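Local coordinates for 3-keto-5-aminohexanoate cleavage protein (Burkholderia xenovorans LB400, PDB 3E02), which probably acts as a zinc-dependent beta-keto acid cleavage enzyme, splitting 3-keto-5-aminohexanoate or a related substrate, at residues Ile9-Val14 with Ala46-Leu51. Sequence-based numbering, arbitrary orientation.
Sequences IITCAV and AAMLHL. With ZN (zinc ion), chain B.
T11 and M48, a selenomethionine, pair across two parallel strands, side chains side by side and pointing the same way. CG of M48 stands anti to its backbone N (chi1 -180°), and a bend at chi3 (67°) turns the chain end aside, bringing CE to 3.2 Å from T11 OG1. The middle of the ladder is close and regular: C12 N donates to M48 O at 2.8 Å with an N-H...O angle of 166°, and H50 N reaches C12 O over the same length, though from above the carbonyl plane. On the other face CB of C12 touches CB of A46 and CD2 of L49, beneath helix 31-44, whose A41 meets both C12 and L49. This is the first beta-alpha-beta crossover of a TIM barrel: strand 10-13, helix 31-44 and strand 48-54, with strand 253-256 bonded to the far edge of 10-13, closing the ring. Pairing is looser at the N-terminal end: A47 N is near I10 O but badly angled, and M48 N is better aimed but long, at 3.4 Å; both bonds are weak, while a water accepts from I10 N and, weakly, from A47 N. At the C-terminal end V14 N donates a longer hydrogen bond to H50 O, at 3.2 Å. The face carrying T11, M48, A13 and H50 looks into the barrel, and CB of A13 sits at the edge of the H50 ring, 3.8 Å from CD2. Its NE2 binds the zinc ion at 2.2 Å; H52, E259 and three waters complete the metal's ligands at the C-terminal strand ends.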
ATOM      1  N   ILE A   9       0.317  25.613   1.683  1.00 34.24           N
ATOM      2  CA  ILE A   9       0.488  26.317   2.952  1.00 34.70           C
ATOM      3  C   ILE A   9       1.801  25.840   3.563  1.00 33.26           C
ATOM      4  O   ILE A   9       1.969  24.640   3.819  1.00 33.36           O
ATOM      5  CB  ILE A   9      -0.640  26.000   3.958  1.00 34.67           C
ATOM      6  CG1 ILE A   9      -1.997  26.435   3.396  1.00 34.67           C
ATOM      7  CG2 ILE A   9      -0.378  26.698   5.331  1.00 33.96           C
ATOM      8  CD1 ILE A   9      -3.178  26.053   4.285  1.00 34.71           C
ATOM      9  N   ILE A  10       2.727  26.771   3.778  1.00 33.64           N
ATOM     10  CA  ILE A  10       3.944  26.515   4.544  1.00 33.56           C
ATOM     11  C   ILE A  10       3.632  26.987   5.966  1.00 34.69           C
ATOM     12  O   ILE A  10       3.365  28.180   6.184  1.00 35.12           O
ATOM     13  CB  ILE A  10       5.183  27.295   4.056  1.00 31.96           C
ATOM     14  CG1 ILE A  10       5.566  26.884   2.626  1.00 33.46           C
ATOM     15  CG2 ILE A  10       6.377  27.057   5.033  1.00 33.09           C
ATOM     16  CD1 ILE A  10       6.733  27.675   2.033  1.00 32.86           C
ATOM     17  N   THR A  11       3.633  26.047   6.907  1.00 34.85           N
ATOM     18  CA  THR A  11       3.495  26.357   8.318  1.00 34.91           C
ATOM     19  C   THR A  11       4.910  26.328   8.897  1.00 34.70           C
ATOM     20  O   THR A  11       5.709  25.443   8.557  1.00 34.22           O
ATOM     21  CB  THR A  11       2.613  25.351   9.055  1.00 34.95           C
ATOM     22  OG1 THR A  11       1.286  25.370   8.509  1.00 38.79           O
ATOM     23  CG2 THR A  11       2.521  25.679  10.583  1.00 34.87           C
ATOM     24  N   CYS A  12       5.231  27.305   9.744  1.00 34.67           N
ATOM     25  CA  CYS A  12       6.498  27.300  10.473  1.00 33.63           C
ATOM     26  C   CYS A  12       6.247  27.133  11.971  1.00 34.25           C
ATOM     27  O   CYS A  12       5.632  28.011  12.597  1.00 34.56           O
ATOM     28  CB  CYS A  12       7.289  28.556  10.244  1.00 33.86           C
ATOM     29  SG  CYS A  12       8.877  28.518  11.136  1.00 37.76           S
ATOM     30  N   ALA A  13       6.723  26.018  12.523  1.00 33.05           N
ATOM     31  CA  ALA A  13       6.659  25.718  13.957  1.00 33.12           C
ATOM     32  C   ALA A  13       7.960  26.270  14.551  1.00 33.13           C
ATOM     33  O   ALA A  13       9.030  25.663  14.459  1.00 33.37           O
ATOM     34  CB  ALA A  13       6.481  24.231  14.200  1.00 31.82           C
ATOM     35  N   VAL A  14       7.843  27.440  15.173  1.00 33.59           N
ATOM     36  CA  VAL A  14       8.987  28.273  15.581  1.00 33.90           C
ATOM     37  C   VAL A  14       9.960  27.719  16.630  1.00 33.60           C
ATOM     38  O   VAL A  14      11.167  27.901  16.488  1.00 33.76           O
ATOM     39  CB  VAL A  14       8.476  29.705  16.013  1.00 35.62           C
ATOM     40  CG1 VAL A  14       9.607  30.602  16.547  1.00 33.83           C
ATOM     41  CG2 VAL A  14       7.773  30.388  14.815  1.00 32.78           C
ATOM     42  N   ALA A  46       6.242  31.676   5.022  1.00 34.35           N
ATOM     43  CA  ALA A  46       5.329  30.973   5.930  1.00 34.10           C
ATOM     44  C   ALA A  46       3.972  31.698   6.029  1.00 34.10           C
ATOM     45  O   ALA A  46       3.920  32.848   6.447  1.00 34.73           O
ATOM     46  CB  ALA A  46       5.940  30.832   7.314  1.00 32.84           C
ATOM     47  N   ALA A  47       2.902  31.026   5.607  1.00 34.17           N
ATOM     48  CA  ALA A  47       1.524  31.542   5.713  1.00 34.34           C
ATOM     49  C   ALA A  47       0.965  31.406   7.135  1.00 34.75           C
ATOM     50  O   ALA A  47       0.053  32.165   7.521  1.00 33.72           O
ATOM     51  CB  ALA A  47       0.591  30.813   4.717  1.00 34.34           C
HETATM   52  N   MSE A  48       1.489  30.431   7.898  1.00 34.36           N
HETATM   53  CA  MSE A  48       1.037  30.152   9.257  1.00 34.01           C
HETATM   54  C   MSE A  48       2.235  29.893  10.185  1.00 34.49           C
HETATM   55  O   MSE A  48       3.226  29.286   9.773  1.00 32.86           O
HETATM   56  CB  MSE A  48       0.076  28.948   9.234  1.00 34.69           C
HETATM   57  CG  MSE A  48      -0.484  28.550  10.607  1.00 36.09           C
HETATM   58 SE   MSE A  48      -2.194  27.614  10.509  0.75 35.71          SE
HETATM   59  CE  MSE A  48      -1.638  26.043   9.696  1.00 33.88           C
ATOM     60  N   LEU A  49       2.130  30.389  11.415  1.00 33.98           N
ATOM     61  CA  LEU A  49       3.143  30.221  12.453  1.00 33.40           C
ATOM     62  C   LEU A  49       2.528  29.423  13.580  1.00 33.82           C
ATOM     63  O   LEU A  49       1.493  29.836  14.112  1.00 34.49           O
ATOM     64  CB  LEU A  49       3.595  31.586  12.976  1.00 34.01           C
ATOM     65  CG  LEU A  49       4.215  32.521  11.947  1.00 34.43           C
ATOM     66  CD1 LEU A  49       4.485  33.875  12.578  1.00 34.06           C
ATOM     67  CD2 LEU A  49       5.495  31.907  11.359  1.00 34.45           C
ATOM     68  N   HIS A  50       3.128  28.267  13.898  1.00 32.70           N
ATOM     69  CA  HIS A  50       2.696  27.397  14.995  1.00 32.56           C
ATOM     70  C   HIS A  50       3.573  27.789  16.196  1.00 33.86           C
ATOM     71  O   HIS A  50       4.803  27.699  16.140  1.00 34.93           O
ATOM     72  CB  HIS A  50       2.799  25.929  14.605  1.00 32.53           C
ATOM     73  CG  HIS A  50       2.591  24.993  15.739  1.00 34.82           C
ATOM     74  ND1 HIS A  50       1.350  24.687  16.249  1.00 39.42           N
ATOM     75  CD2 HIS A  50       3.484  24.314  16.487  1.00 35.08           C
ATOM     76  CE1 HIS A  50       1.491  23.845  17.257  1.00 43.11           C
ATOM     77  NE2 HIS A  50       2.776  23.590  17.411  1.00 34.10           N
ATOM     78  N   LEU A  51       2.926  28.196  17.281  1.00 33.60           N
ATOM     79  CA  LEU A  51       3.601  28.828  18.411  1.00 34.65           C
ATOM     80  C   LEU A  51       3.462  28.171  19.777  1.00 34.64           C
ATOM     81  O   LEU A  51       2.362  27.803  20.172  1.00 33.58           O
ATOM     82  CB  LEU A  51       3.056  30.252  18.521  1.00 34.43           C
ATOM     83  CG  LEU A  51       3.229  31.155  17.289  1.00 34.50           C
ATOM     84  CD1 LEU A  51       2.391  32.436  17.446  1.00 37.34           C
ATOM     85  CD2 LEU A  51       4.692  31.474  17.038  1.00 34.32           C
TER
HETATM   86 ZN    ZN B 311       3.779  22.144  18.673  1.00 32.84          ZN
HETATM   87  O   HOH W   1       2.834  29.478   2.586  1.00 20.54           O
HETATM   88  O   HOH W   2       1.557  21.313  19.556  1.00 27.28           O
HETATM   89  O   HOH W   3       2.997  20.252  17.379  1.00 26.37           O
HETATM   90  O   HOH W   4       3.960  20.328  19.922  1.00 39.17           O